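Local coordinates for protein oligopeptide ABC transporter OppAIV (Borrelia burgdorferi B31, PDB 4GL8) that probably binds oligopeptides and delivers them to an ABC transporter for uptake, and holds an unidentified peptide in this structure, at residues A[63-68]-A[72-77]; A[128-133]-A[443-448]; A[173-178]-A[517-522]; A[177-182]-A[428-433]; A[335-340]-A[435-440]. All coordinates share one frame; numbering follows the deposited sequence. Where two conformers were deposited one is given.

Contact 1. Residues A[63-68]-A[72-77]; sequences GILDGD and GGYRPG
L65 and Y74 lie side by side on the tightly packed face of this pairing, the CD1 methyl of L65 resting obliquely 3.4 Å from CD1 of the Y74 ring. Y74 holds its CG between the backbone N and the carbonyl carbon (chi1 61°), which sets the ring alongside L65, where it also packs on W82, L174 and V178. The backbones beneath are closely joined. D66 N gives an almost straight bond to R75 O (2.8 Å, 178°), and R75 N returns one to D66 O at 2.9 Å. Farther along, G73 O accepts D68 N, while G72 N meets D68 O at 2.8 Å; at the other end G77 N reaches I64 O only weakly. Together the segments form a beta hairpin of strands 65-67 and 74-84, with 65-67 on the outside of a five-stranded antiparallel sheet. The face carrying D66 and R75 is looser. Their side chains run alongside each other, the carboxylate and guanidinium planes 39° apart, but the salt bridge from D66 OD2 to R75 NH2 is long at 3.8 Å, and R75 has a further ionic partner in E524. A water bridges D66 OD2 and P76 O, 2.8 Å from the latter. Another water gives a bond to D68 OD1 and a weak one to Y74 O, while D68 OD2 turns back to the backbone N of R70.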
# COMPACT_ATOMS: atom_id res chain seq x y z
N GLY A 63 15.61 -2.49 -4.53
CA GLY A 63 15.00 -2.60 -5.83
C GLY A 63 15.94 -2.20 -6.96
O GLY A 63 17.04 -1.72 -6.72
N ILE A 64 15.49 -2.40 -8.20
CA ILE A 64 16.29 -1.97 -9.35
C ILE A 64 16.48 -0.46 -9.19
O ILE A 64 17.57 0.09 -9.43
CB ILE A 64 15.64 -2.39 -10.69
CG1 ILE A 64 15.64 -3.93 -10.83
CG2 ILE A 64 16.41 -1.81 -11.85
CD1 ILE A 64 14.69 -4.47 -11.88
N LEU A 65 15.41 0.20 -8.78
CA LEU A 65 15.47 1.54 -8.31
C LEU A 65 15.09 1.43 -6.85
O LEU A 65 14.46 0.47 -6.44
CB LEU A 65 14.49 2.44 -9.04
CG LEU A 65 14.59 2.59 -10.54
CD1 LEU A 65 13.99 3.91 -10.94
CD2 LEU A 65 16.02 2.52 -11.04
N ASP A 66 15.50 2.42 -6.08
CA ASP A 66 15.33 2.48 -4.66
C ASP A 66 14.43 3.70 -4.42
O ASP A 66 14.26 4.53 -5.31
CB ASP A 66 16.72 2.69 -4.05
CG ASP A 66 16.78 2.56 -2.53
OD1 ASP A 66 15.98 1.80 -1.93
OD2 ASP A 66 17.67 3.19 -1.92
N GLY A 67 13.85 3.79 -3.22
CA GLY A 67 13.01 4.92 -2.85
C GLY A 67 13.90 6.08 -2.49
O GLY A 67 15.00 5.91 -1.96
N ASP A 68 13.41 7.27 -2.80
CA ASP A 68 14.09 8.48 -2.46
C ASP A 68 13.48 9.02 -1.18
O ASP A 68 12.38 9.58 -1.21
CB ASP A 68 13.98 9.50 -3.59
CG ASP A 68 14.82 10.74 -3.33
OD1 ASP A 68 15.29 11.35 -4.30
OD2 ASP A 68 15.03 11.10 -2.16
N GLY A 72 10.07 11.07 -1.75
CA GLY A 72 9.08 10.03 -1.93
C GLY A 72 9.07 9.50 -3.35
O GLY A 72 8.25 8.63 -3.67
N GLY A 73 9.99 10.00 -4.20
CA GLY A 73 10.16 9.47 -5.56
C GLY A 73 11.09 8.24 -5.57
O GLY A 73 11.12 7.49 -4.61
N TYR A 74 11.86 8.09 -6.65
CA TYR A 74 12.81 6.99 -6.84
C TYR A 74 14.22 7.52 -7.07
O TYR A 74 14.41 8.68 -7.34
CB TYR A 74 12.41 6.14 -8.06
CG TYR A 74 12.40 6.93 -9.34
CD1 TYR A 74 13.56 7.13 -10.05
CD2 TYR A 74 11.24 7.54 -9.79
CE1 TYR A 74 13.57 7.88 -11.21
CE2 TYR A 74 11.23 8.32 -10.95
CZ TYR A 74 12.40 8.46 -11.66
OH TYR A 74 12.43 9.22 -12.81
N ARG A 75 15.21 6.63 -7.00
CA ARG A 75 16.61 6.98 -7.27
C ARG A 75 17.36 5.67 -7.54
O ARG A 75 16.77 4.58 -7.38
CB ARG A 75 17.23 7.76 -6.08
CG ARG A 75 17.35 6.93 -4.80
CD ARG A 75 18.14 7.67 -3.73
NE ARG A 75 18.26 6.86 -2.53
CZ ARG A 75 18.64 7.29 -1.33
NH1 ARG A 75 18.93 8.56 -1.12
NH2 ARG A 75 18.70 6.44 -0.33
N PRO A 76 18.64 5.77 -7.97
CA PRO A 76 19.32 4.55 -8.37
C PRO A 76 19.34 3.59 -7.21
O PRO A 76 19.44 4.02 -6.07
CB PRO A 76 20.75 5.02 -8.71
CG PRO A 76 20.58 6.45 -9.10
CD PRO A 76 19.47 6.97 -8.22
N GLY A 77 19.16 2.31 -7.52
CA GLY A 77 19.24 1.24 -6.55
C GLY A 77 20.23 0.21 -7.06
O GLY A 77 21.40 0.52 -7.21
O HOH W 1 20.27 2.69 -3.75
O HOH W 2 13.54 11.83 -6.66

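Contact 2. Residues A[128-133]-A[443-448]; sequences FVNMIK and TENTSF
N130 ND2 donates to N445 OD1 at 2.9 Å, a nearly straight bond (165°) that joins helix 129-135 to the loop following helix 435-438. In a two-lobed solute-binding fold of the OppA type these elements probably belong to different lobes, so the bond would probably link the two lobes near the peptide site. The two amides are turned 64° against each other: N445 OD1 sits in the amide plane of N130, whereas N130 ND2 is tilted somewhat out of the N445 carbonyl plane. Both ends of the N130 amide are engaged, because K133 NZ, one helical turn on, donates to N130 OD1 at 2.9 Å, which should help fix its rotation. N445 is held likewise, its ND2 bonding to S439 O. The aliphatic CG of E444 passes 3.9 Å from N130 ND2. Deeper in, F128, which also packs on a side chain of the bound peptide, pairs with F448; their rings are inclined by 21° with centroids 5.1 Å apart, nearly parallel but so displaced that there is little stacking.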
# COMPACT_ATOMS: atom_id res chain seq x y z
N PHE A 128 -0.38 -9.95 -6.06
CA PHE A 128 -0.05 -8.70 -6.78
C PHE A 128 0.44 -8.92 -8.18
O PHE A 128 0.75 -7.97 -8.91
CB PHE A 128 1.02 -7.87 -6.02
CG PHE A 128 0.52 -6.55 -5.49
CD1 PHE A 128 -0.11 -5.62 -6.35
CD2 PHE A 128 0.70 -6.20 -4.16
CE1 PHE A 128 -0.57 -4.40 -5.86
CE2 PHE A 128 0.24 -4.99 -3.67
CZ PHE A 128 -0.38 -4.09 -4.52
N VAL A 129 0.49 -10.19 -8.58
CA VAL A 129 0.97 -10.56 -9.91
C VAL A 129 0.33 -9.75 -11.06
O VAL A 129 0.96 -9.56 -12.10
CB VAL A 129 0.78 -12.08 -10.13
CG1 VAL A 129 -0.69 -12.44 -10.41
CG2 VAL A 129 1.69 -12.56 -11.25
N ASN A 130 -0.90 -9.29 -10.89
CA ASN A 130 -1.54 -8.47 -11.95
C ASN A 130 -0.83 -7.17 -12.29
O ASN A 130 -0.87 -6.71 -13.43
CB ASN A 130 -3.00 -8.18 -11.63
CG ASN A 130 -3.88 -9.34 -11.97
OD1 ASN A 130 -3.43 -10.32 -12.58
ND2 ASN A 130 -5.14 -9.25 -11.62
N MET A 131 -0.16 -6.61 -11.31
CA MET A 131 0.67 -5.43 -11.54
C MET A 131 1.82 -5.72 -12.54
O MET A 131 2.08 -4.93 -13.45
CB MET A 131 1.21 -4.94 -10.22
CG MET A 131 2.12 -3.74 -10.36
SD MET A 131 2.40 -2.97 -8.76
CE MET A 131 0.76 -2.37 -8.44
N ILE A 132 2.48 -6.87 -12.41
CA ILE A 132 3.50 -7.27 -13.36
C ILE A 132 2.92 -7.54 -14.76
O ILE A 132 3.50 -7.12 -15.74
CB ILE A 132 4.27 -8.52 -12.91
CG1 ILE A 132 4.82 -8.36 -11.51
CG2 ILE A 132 5.44 -8.79 -13.84
CD1 ILE A 132 5.63 -7.08 -11.36
N LYS A 133 1.82 -8.29 -14.82
CA LYS A 133 1.17 -8.67 -16.07
C LYS A 133 0.64 -7.49 -16.89
O LYS A 133 0.65 -7.51 -18.11
CB LYS A 133 0.01 -9.63 -15.79
CG LYS A 133 0.47 -10.97 -15.22
CD LYS A 133 -0.59 -11.74 -14.45
CE LYS A 133 -1.82 -12.02 -15.27
NZ LYS A 133 -2.93 -12.49 -14.38
N THR A 443 -12.22 -5.06 -12.64
CA THR A 443 -12.88 -6.33 -12.29
C THR A 443 -11.93 -7.34 -11.68
O THR A 443 -12.22 -7.95 -10.66
CB THR A 443 -13.56 -6.95 -13.54
OG1 THR A 443 -14.62 -6.07 -13.97
CG2 THR A 443 -14.16 -8.37 -13.24
N GLU A 444 -10.77 -7.50 -12.29
CA GLU A 444 -9.84 -8.57 -11.89
C GLU A 444 -9.09 -8.29 -10.60
O GLU A 444 -8.46 -9.20 -10.09
CB GLU A 444 -8.84 -8.89 -13.03
CG GLU A 444 -8.11 -7.68 -13.61
CD GLU A 444 -8.97 -6.84 -14.58
OE1 GLU A 444 -10.10 -7.25 -14.92
OE2 GLU A 444 -8.51 -5.76 -15.01
N ASN A 445 -9.15 -7.06 -10.08
CA ASN A 445 -8.34 -6.69 -8.89
C ASN A 445 -9.12 -6.39 -7.61
O ASN A 445 -8.57 -5.86 -6.64
CB ASN A 445 -7.44 -5.47 -9.19
CG ASN A 445 -6.51 -5.66 -10.38
OD1 ASN A 445 -5.82 -6.66 -10.51
ND2 ASN A 445 -6.44 -4.66 -11.23
N THR A 446 -10.41 -6.73 -7.60
CA THR A 446 -11.31 -6.25 -6.54
C THR A 446 -11.08 -6.95 -5.20
O THR A 446 -11.71 -6.62 -4.20
CB THR A 446 -12.77 -6.40 -7.00
OG1 THR A 446 -13.03 -7.76 -7.37
CG2 THR A 446 -13.03 -5.52 -8.22
N SER A 447 -10.19 -7.94 -5.20
CA SER A 447 -9.53 -8.37 -3.96
C SER A 447 -9.07 -7.18 -3.10
O SER A 447 -9.12 -7.25 -1.86
CB SER A 447 -8.31 -9.24 -4.25
OG SER A 447 -8.73 -10.55 -4.36
N PHE A 448 -8.61 -6.12 -3.75
CA PHE A 448 -8.09 -4.94 -3.05
C PHE A 448 -9.08 -3.78 -2.90
O PHE A 448 -8.73 -2.73 -2.33
CB PHE A 448 -6.79 -4.47 -3.73
CG PHE A 448 -5.73 -5.53 -3.77
CD1 PHE A 448 -5.22 -6.06 -2.59
CD2 PHE A 448 -5.28 -6.06 -4.97
CE1 PHE A 448 -4.25 -7.07 -2.60
CE2 PHE A 448 -4.32 -7.08 -4.99
CZ PHE A 448 -3.82 -7.60 -3.80

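Contact 3. Residues A[173-178]-A[517-522]; sequences FLDMLV and SERFNL
D175 and R519 form the ionic part of the contact. The guanidinium grips the aspartate end-on with both terminal nitrogens: R519 NH1 lies 2.7 Å from D175 OD1, and R519 NH2 makes a weak bond of 3.4 Å to D175 OD2. OD1 is met from above the carboxylate plane, and the two flat groups stand 39° apart, so the bidentate pair is not coplanar. The second kind of bond is to backbone: R519 NH2 also donates to D175 O (3.0 Å), reaching it from above the carbonyl plane. With D175 CG opposite the backbone N (chi1 -169°), the carboxylate reaches the guanidinium of the arginine, whose chain is extended from CG to NE. Van der Waals packing is supplied by V178, whose CG1 lies over one face of the guanidinium, 3.6 Å from R519 NE. Further partners hold both charges: D175 OD2 accepts A432 N, and R519 NH1 donates weakly to G73 O. The contact thus fastens the late loop 517-522 to helix 173-176 and the residues following it, beside strand 74-84, whose Y74 packs on both D175 and V178.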
# COMPACT_ATOMS: atom_id res chain seq x y z
N PHE A 173 6.43 3.97 -14.88
CA PHE A 173 7.14 2.67 -14.68
C PHE A 173 8.36 2.74 -13.73
O PHE A 173 8.52 1.91 -12.81
CB PHE A 173 7.57 2.10 -16.02
CG PHE A 173 8.31 0.81 -15.91
CD1 PHE A 173 7.69 -0.30 -15.35
CD2 PHE A 173 9.62 0.69 -16.35
CE1 PHE A 173 8.36 -1.50 -15.24
CE2 PHE A 173 10.30 -0.51 -16.24
CZ PHE A 173 9.65 -1.61 -15.69
N LEU A 174 9.25 3.69 -13.94
CA LEU A 174 10.41 3.78 -13.04
C LEU A 174 10.00 3.85 -11.55
O LEU A 174 10.57 3.18 -10.70
CB LEU A 174 11.32 4.97 -13.42
CG LEU A 174 11.92 4.95 -14.84
CD1 LEU A 174 12.58 6.27 -15.24
CD2 LEU A 174 12.94 3.82 -14.94
N ASP A 175 8.99 4.65 -11.24
CA ASP A 175 8.61 4.83 -9.85
C ASP A 175 8.00 3.53 -9.28
O ASP A 175 8.12 3.21 -8.11
CB ASP A 175 7.64 6.01 -9.74
CG ASP A 175 7.42 6.41 -8.33
OD1 ASP A 175 8.40 6.85 -7.69
OD2 ASP A 175 6.29 6.27 -7.85
N MET A 176 7.43 2.76 -10.19
CA MET A 176 6.81 1.47 -9.96
C MET A 176 7.83 0.41 -9.52
O MET A 176 7.51 -0.50 -8.74
CB MET A 176 6.16 1.10 -11.30
CG MET A 176 5.20 -0.02 -11.36
SD MET A 176 4.28 0.17 -12.92
CE MET A 176 2.89 -0.80 -12.37
N LEU A 177 9.06 0.51 -10.01
CA LEU A 177 10.10 -0.43 -9.68
C LEU A 177 10.51 -0.45 -8.21
O LEU A 177 11.20 -1.40 -7.77
CB LEU A 177 11.33 -0.23 -10.56
CG LEU A 177 11.19 -0.63 -12.01
CD1 LEU A 177 12.42 -0.16 -12.81
CD2 LEU A 177 10.99 -2.14 -12.15
N VAL A 178 10.12 0.58 -7.47
CA VAL A 178 10.43 0.71 -6.06
C VAL A 178 9.46 -0.15 -5.25
O VAL A 178 9.78 -0.55 -4.16
CB VAL A 178 10.38 2.21 -5.64
CG1 VAL A 178 10.64 2.38 -4.15
CG2 VAL A 178 11.42 2.97 -6.44
N SER A 517 4.81 9.44 -0.01
CA SER A 517 4.58 8.03 -0.30
C SER A 517 5.00 7.10 0.84
O SER A 517 4.95 5.89 0.68
CB SER A 517 5.37 7.64 -1.55
OG SER A 517 6.75 7.93 -1.37
N GLU A 518 5.38 7.66 1.99
CA GLU A 518 5.94 6.90 3.10
C GLU A 518 7.05 5.95 2.67
O GLU A 518 7.10 4.81 3.11
CB GLU A 518 4.82 6.14 3.86
CG GLU A 518 3.70 7.04 4.37
CD GLU A 518 2.90 6.38 5.50
OE1 GLU A 518 2.47 5.23 5.31
OE2 GLU A 518 2.69 7.02 6.56
N ARG A 519 7.93 6.40 1.80
CA ARG A 519 9.06 5.56 1.39
C ARG A 519 10.24 5.93 2.27
O ARG A 519 10.87 6.96 2.06
CB ARG A 519 9.39 5.76 -0.07
CG ARG A 519 8.54 4.91 -1.00
CD ARG A 519 8.78 5.31 -2.46
NE ARG A 519 7.94 4.56 -3.38
CZ ARG A 519 7.92 4.72 -4.71
NH1 ARG A 519 8.70 5.62 -5.30
NH2 ARG A 519 7.10 4.00 -5.43
N PHE A 520 10.49 5.13 3.30
CA PHE A 520 11.55 5.44 4.24
C PHE A 520 12.76 4.54 4.14
O PHE A 520 12.62 3.33 4.02
CB PHE A 520 11.03 5.36 5.67
CG PHE A 520 9.83 6.20 5.91
CD1 PHE A 520 9.84 7.55 5.59
CD2 PHE A 520 8.68 5.64 6.42
CE1 PHE A 520 8.72 8.33 5.80
CE2 PHE A 520 7.57 6.42 6.63
CZ PHE A 520 7.59 7.77 6.32
N ASN A 521 13.93 5.18 4.25
CA ASN A 521 15.23 4.51 4.34
C ASN A 521 15.83 4.77 5.73
O ASN A 521 16.53 5.79 5.98
CB ASN A 521 16.16 5.02 3.25
CG ASN A 521 17.40 4.16 3.08
OD1 ASN A 521 17.91 3.52 4.03
ND2 ASN A 521 17.91 4.15 1.87
N LEU A 522 15.54 3.86 6.64
CA LEU A 522 15.93 4.03 8.02
C LEU A 522 17.45 3.86 8.17
O LEU A 522 17.99 4.27 9.17
CB LEU A 522 15.16 3.07 8.93
CG LEU A 522 13.63 3.15 8.85
CD1 LEU A 522 13.00 2.11 9.75
CD2 LEU A 522 13.10 4.52 9.21

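Contact 4. Residues A[177-182]-A[428-433]; sequences LVHQTF and SGDYAD
H179 and D430 cross at an angle, the imidazole plane turned 44° from the carboxylate. D430 OD1 stands obliquely to the ring, 3.2 Å from H179 NE2, and D430 CG is almost equally near at 3.3 Å. The ring therefore meets the carboxylate broadly and not through one oxygen alone; D430 CB also comes 3.4 Å from H179 CD2, so the whole aspartate side chain bears on the CD2-NE2 part of the imidazole. Two torsions bring the groups together: the H179 CG is anti to its backbone N (chi1 -173°), sending the ring across to the other segment, and the D430 CG is anti to its carbonyl carbon (chi1 -62°). Around this pair H179 is closely fitted, for Q180 OE1 lies 3.1 Å above one face, offset toward the rim. F128 meets the imidazole edge-to-face, and on the aspartate side T436 OG1 accepts D430 N. The site is the peptide-binding pocket: D430 OD1 bonds to the backbone of the bound peptide, S428 contributes backbone bonds to it, and H179, Q180 and S428 pack on its side chains. The imidazole beside D430 would probably ease the buried negative charge, and the carboxylate in turn would favour a protonated histidine.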
# COMPACT_ATOMS: atom_id res chain seq x y z
N LEU A 177 9.06 0.51 -10.01
CA LEU A 177 10.10 -0.43 -9.68
C LEU A 177 10.51 -0.45 -8.21
O LEU A 177 11.20 -1.40 -7.77
CB LEU A 177 11.33 -0.23 -10.56
CG LEU A 177 11.19 -0.63 -12.01
CD1 LEU A 177 12.42 -0.16 -12.81
CD2 LEU A 177 10.99 -2.14 -12.15
N VAL A 178 10.12 0.58 -7.47
CA VAL A 178 10.43 0.71 -6.06
C VAL A 178 9.46 -0.15 -5.25
O VAL A 178 9.78 -0.55 -4.16
CB VAL A 178 10.38 2.21 -5.64
CG1 VAL A 178 10.64 2.38 -4.15
CG2 VAL A 178 11.42 2.97 -6.44
N HIS A 179 8.27 -0.43 -5.78
CA HIS A 179 7.30 -1.27 -5.13
C HIS A 179 7.82 -2.72 -4.98
O HIS A 179 8.47 -3.24 -5.87
CB HIS A 179 6.02 -1.26 -5.94
CG HIS A 179 4.88 -1.96 -5.27
ND1 HIS A 179 4.36 -3.15 -5.74
CD2 HIS A 179 4.14 -1.63 -4.19
CE1 HIS A 179 3.36 -3.53 -4.97
NE2 HIS A 179 3.20 -2.62 -4.03
N GLN A 180 7.49 -3.33 -3.84
CA GLN A 180 8.08 -4.60 -3.42
C GLN A 180 7.86 -5.73 -4.39
O GLN A 180 8.72 -6.54 -4.54
CB GLN A 180 7.63 -4.98 -2.01
CG GLN A 180 6.20 -5.50 -1.87
CD GLN A 180 5.15 -4.42 -1.71
OE1 GLN A 180 5.44 -3.22 -1.62
NE2 GLN A 180 3.91 -4.84 -1.67
N THR A 181 6.71 -5.78 -5.04
CA THR A 181 6.42 -6.78 -6.08
C THR A 181 7.50 -6.83 -7.16
O THR A 181 7.76 -7.92 -7.74
CB THR A 181 5.08 -6.41 -6.77
OG1 THR A 181 4.05 -6.37 -5.79
CG2 THR A 181 4.70 -7.42 -7.77
N PHE A 182 8.13 -5.68 -7.41
CA PHE A 182 9.18 -5.58 -8.40
C PHE A 182 10.60 -5.76 -7.84
O PHE A 182 11.57 -5.76 -8.60
CB PHE A 182 9.11 -4.24 -9.12
CG PHE A 182 7.99 -4.12 -10.10
CD1 PHE A 182 8.18 -4.47 -11.43
CD2 PHE A 182 6.80 -3.58 -9.73
CE1 PHE A 182 7.19 -4.29 -12.35
CE2 PHE A 182 5.78 -3.43 -10.64
CZ PHE A 182 5.97 -3.78 -11.96
N SER A 428 -2.91 2.50 -0.01
CA SER A 428 -1.75 3.34 -0.08
C SER A 428 -1.16 3.14 -1.47
O SER A 428 -0.92 2.00 -1.90
CB SER A 428 -0.78 2.97 1.05
OG SER A 428 0.54 2.97 0.59
N GLY A 429 -0.97 4.25 -2.18
CA GLY A 429 -0.41 4.28 -3.53
C GLY A 429 0.94 3.59 -3.63
O GLY A 429 1.81 3.74 -2.77
N ASP A 430 1.07 2.78 -4.67
CA ASP A 430 2.27 2.00 -4.90
C ASP A 430 3.19 2.72 -5.87
O ASP A 430 4.31 2.30 -6.04
CB ASP A 430 1.89 0.63 -5.46
CG ASP A 430 1.02 -0.20 -4.48
OD1 ASP A 430 1.29 -0.17 -3.25
OD2 ASP A 430 0.09 -0.88 -4.97
N TYR A 431 2.69 3.76 -6.54
CA TYR A 431 3.49 4.55 -7.47
C TYR A 431 2.80 5.87 -7.73
O TYR A 431 1.64 6.02 -7.43
CB TYR A 431 3.77 3.77 -8.79
CG TYR A 431 2.55 3.20 -9.50
CD1 TYR A 431 2.13 1.90 -9.27
CD2 TYR A 431 1.85 3.95 -10.42
CE1 TYR A 431 1.03 1.39 -9.94
CE2 TYR A 431 0.73 3.45 -11.08
CZ TYR A 431 0.32 2.18 -10.83
OH TYR A 431 -0.79 1.72 -11.50
N ALA A 432 3.53 6.83 -8.31
CA ALA A 432 3.09 8.23 -8.38
C ALA A 432 2.16 8.50 -9.58
O ALA A 432 2.49 9.26 -10.46
CB ALA A 432 4.32 9.12 -8.45
N ASP A 433 1.01 7.84 -9.64
CA ASP A 433 0.04 8.05 -10.72
C ASP A 433 -1.33 7.58 -10.24
O ASP A 433 -1.42 6.56 -9.56
CB ASP A 433 0.48 7.31 -11.99
CG ASP A 433 -0.48 7.50 -13.16
OD1 ASP A 433 -0.20 8.37 -14.00
OD2 ASP A 433 -1.52 6.78 -13.23

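Contact 5. Residues A[335-340]-A[435-440]; sequences PDYIDY and MTFLSI
F437 meets P335 and Y337 with different parts of its ring. From CB the side chain leaves helix 435-438 toward the loop, CG being anti to the carbonyl carbon (chi1 -70°). Beyond CG, P335 lies over one face of the ring along its CD1-CE1-CZ side, with F437 CZ 3.7 Å from P335 CG; how closely the proline CD approaches is doubtful. At the edge, F437 CD1 comes 3.3 Å from Y337 OH, and CE1 continues along this hydroxyl, which sits near the ring plane. Y337 and F437 thus meet edge to edge through the hydroxyl, their side chains crossing, and the hydroxyl also nears T436 CG2. W427 makes an edge-to-face contact with F437, and T288 of strand 287-293 touches both F437 and P335. The tyrosine opens the type I beta turn Y337-Y340, closed by backbone bonds in both directions between those two residues; this turn belongs to the loop between strand 328-329 and helix 351-361, packed here on helix 435-438.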
# COMPACT_ATOMS: atom_id res chain seq x y z
N PRO A 335 -5.97 10.36 -4.63
CA PRO A 335 -5.40 11.65 -4.32
C PRO A 335 -5.21 12.44 -5.61
O PRO A 335 -5.37 11.87 -6.70
CB PRO A 335 -4.05 11.31 -3.71
CG PRO A 335 -4.06 9.84 -3.45
CD PRO A 335 -5.03 9.25 -4.40
N ASP A 336 -4.88 13.72 -5.48
CA ASP A 336 -4.48 14.56 -6.61
C ASP A 336 -3.00 14.35 -6.89
O ASP A 336 -2.23 14.07 -5.97
CB ASP A 336 -4.73 16.04 -6.30
CG ASP A 336 -6.21 16.39 -6.25
OD1 ASP A 336 -7.07 15.78 -6.95
OD2 ASP A 336 -6.52 17.31 -5.49
N TYR A 337 -2.62 14.45 -8.16
CA TYR A 337 -1.20 14.41 -8.58
C TYR A 337 -0.98 15.56 -9.56
O TYR A 337 -1.94 16.17 -10.00
CB TYR A 337 -0.83 13.07 -9.26
CG TYR A 337 -1.12 11.85 -8.43
CD1 TYR A 337 -0.09 11.20 -7.74
CD2 TYR A 337 -2.43 11.34 -8.31
CE1 TYR A 337 -0.37 10.08 -6.97
CE2 TYR A 337 -2.71 10.22 -7.56
CZ TYR A 337 -1.69 9.60 -6.88
OH TYR A 337 -1.96 8.52 -6.10
N ILE A 338 0.28 15.84 -9.86
CA ILE A 338 0.65 16.96 -10.75
C ILE A 338 -0.16 16.97 -12.05
O ILE A 338 -0.63 18.02 -12.49
CB ILE A 338 2.19 16.92 -11.05
CG1 ILE A 338 2.64 18.09 -11.97
CG2 ILE A 338 2.62 15.59 -11.67
CD1 ILE A 338 3.38 19.19 -11.24
N ASP A 339 -0.32 15.79 -12.66
CA ASP A 339 -1.06 15.64 -13.90
C ASP A 339 -2.50 15.14 -13.71
O ASP A 339 -3.17 14.88 -14.67
CB ASP A 339 -0.31 14.67 -14.82
CG ASP A 339 0.92 15.32 -15.50
OD1 ASP A 339 0.96 16.57 -15.70
OD2 ASP A 339 1.85 14.53 -15.85
N TYR A 340 -2.98 15.05 -12.48
CA TYR A 340 -4.33 14.56 -12.21
C TYR A 340 -4.92 15.24 -10.98
O TYR A 340 -4.85 14.75 -9.87
CB TYR A 340 -4.33 13.04 -12.04
CG TYR A 340 -5.72 12.44 -12.02
CD1 TYR A 340 -6.42 12.29 -13.20
CD2 TYR A 340 -6.33 12.04 -10.83
CE1 TYR A 340 -7.70 11.77 -13.22
CE2 TYR A 340 -7.62 11.53 -10.83
CZ TYR A 340 -8.29 11.39 -12.04
OH TYR A 340 -9.55 10.88 -12.10
N MET A 435 -3.46 5.82 -11.44
CA MET A 435 -3.80 4.44 -11.78
C MET A 435 -3.63 3.44 -10.62
O MET A 435 -4.32 2.41 -10.60
CB MET A 435 -3.05 3.95 -13.02
CG MET A 435 -3.47 2.58 -13.56
SD MET A 435 -5.21 2.36 -14.07
CE MET A 435 -5.34 3.55 -15.35
N THR A 436 -2.73 3.71 -9.67
CA THR A 436 -2.52 2.78 -8.58
C THR A 436 -3.83 2.65 -7.79
O THR A 436 -4.19 1.56 -7.36
CB THR A 436 -1.35 3.16 -7.65
OG1 THR A 436 -1.19 2.12 -6.68
CG2 THR A 436 -1.61 4.44 -6.94
N PHE A 437 -4.56 3.75 -7.66
CA PHE A 437 -5.90 3.70 -7.06
C PHE A 437 -7.02 3.19 -7.95
O PHE A 437 -7.88 2.42 -7.53
CB PHE A 437 -6.25 5.08 -6.56
CG PHE A 437 -5.43 5.49 -5.39
CD1 PHE A 437 -4.23 6.16 -5.57
CD2 PHE A 437 -5.84 5.14 -4.11
CE1 PHE A 437 -3.46 6.48 -4.47
CE2 PHE A 437 -5.08 5.50 -3.01
CZ PHE A 437 -3.89 6.16 -3.19
N LEU A 438 -7.07 3.65 -9.19
CA LEU A 438 -8.19 3.30 -10.05
C LEU A 438 -8.12 1.82 -10.46
O LEU A 438 -9.14 1.17 -10.68
CB LEU A 438 -8.22 4.21 -11.27
CG LEU A 438 -8.43 5.66 -10.89
CD1 LEU A 438 -8.32 6.50 -12.15
CD2 LEU A 438 -9.79 5.84 -10.21
N SER A 439 -6.92 1.29 -10.47
CA SER A 439 -6.69 -0.10 -10.79
C SER A 439 -7.38 -1.13 -9.87
O SER A 439 -7.71 -2.22 -10.32
CB SER A 439 -5.19 -0.37 -10.74
OG SER A 439 -4.97 -1.56 -11.44
N ILE A 440 -7.55 -0.80 -8.58
CA ILE A 440 -8.12 -1.76 -7.63
C ILE A 440 -9.60 -1.99 -7.82
O ILE A 440 -10.15 -2.98 -7.35
CB ILE A 440 -7.79 -1.42 -6.16
CG1 ILE A 440 -8.45 -0.09 -5.75
CG2 ILE A 440 -6.28 -1.38 -6.02
CD1 ILE A 440 -8.36 0.23 -4.27

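From the N terminus, contact 1 closes first, a hairpin loop finished before any other contact opens. Contact 2 opens at 128-133 and returns only at 443-448, enclosing contacts 4 and 5. Contacts 3 and 4 start from the same run, sharing L177 and V178, but contact 4 closes at 428-433, whereas contact 3 waits until 517-522; contact 3 therefore crosses contact 2 and encloses contact 5. Contact 5 opens at 335-340 inside contact 4 and closes just beyond it, so these two cross. Contacts 1, 3 and 4 join the hairpin, the 173-182 region and the late loop, while contacts 2 and 5 both touch contact 4 and each other, with 2 and 4 reaching the bound peptide.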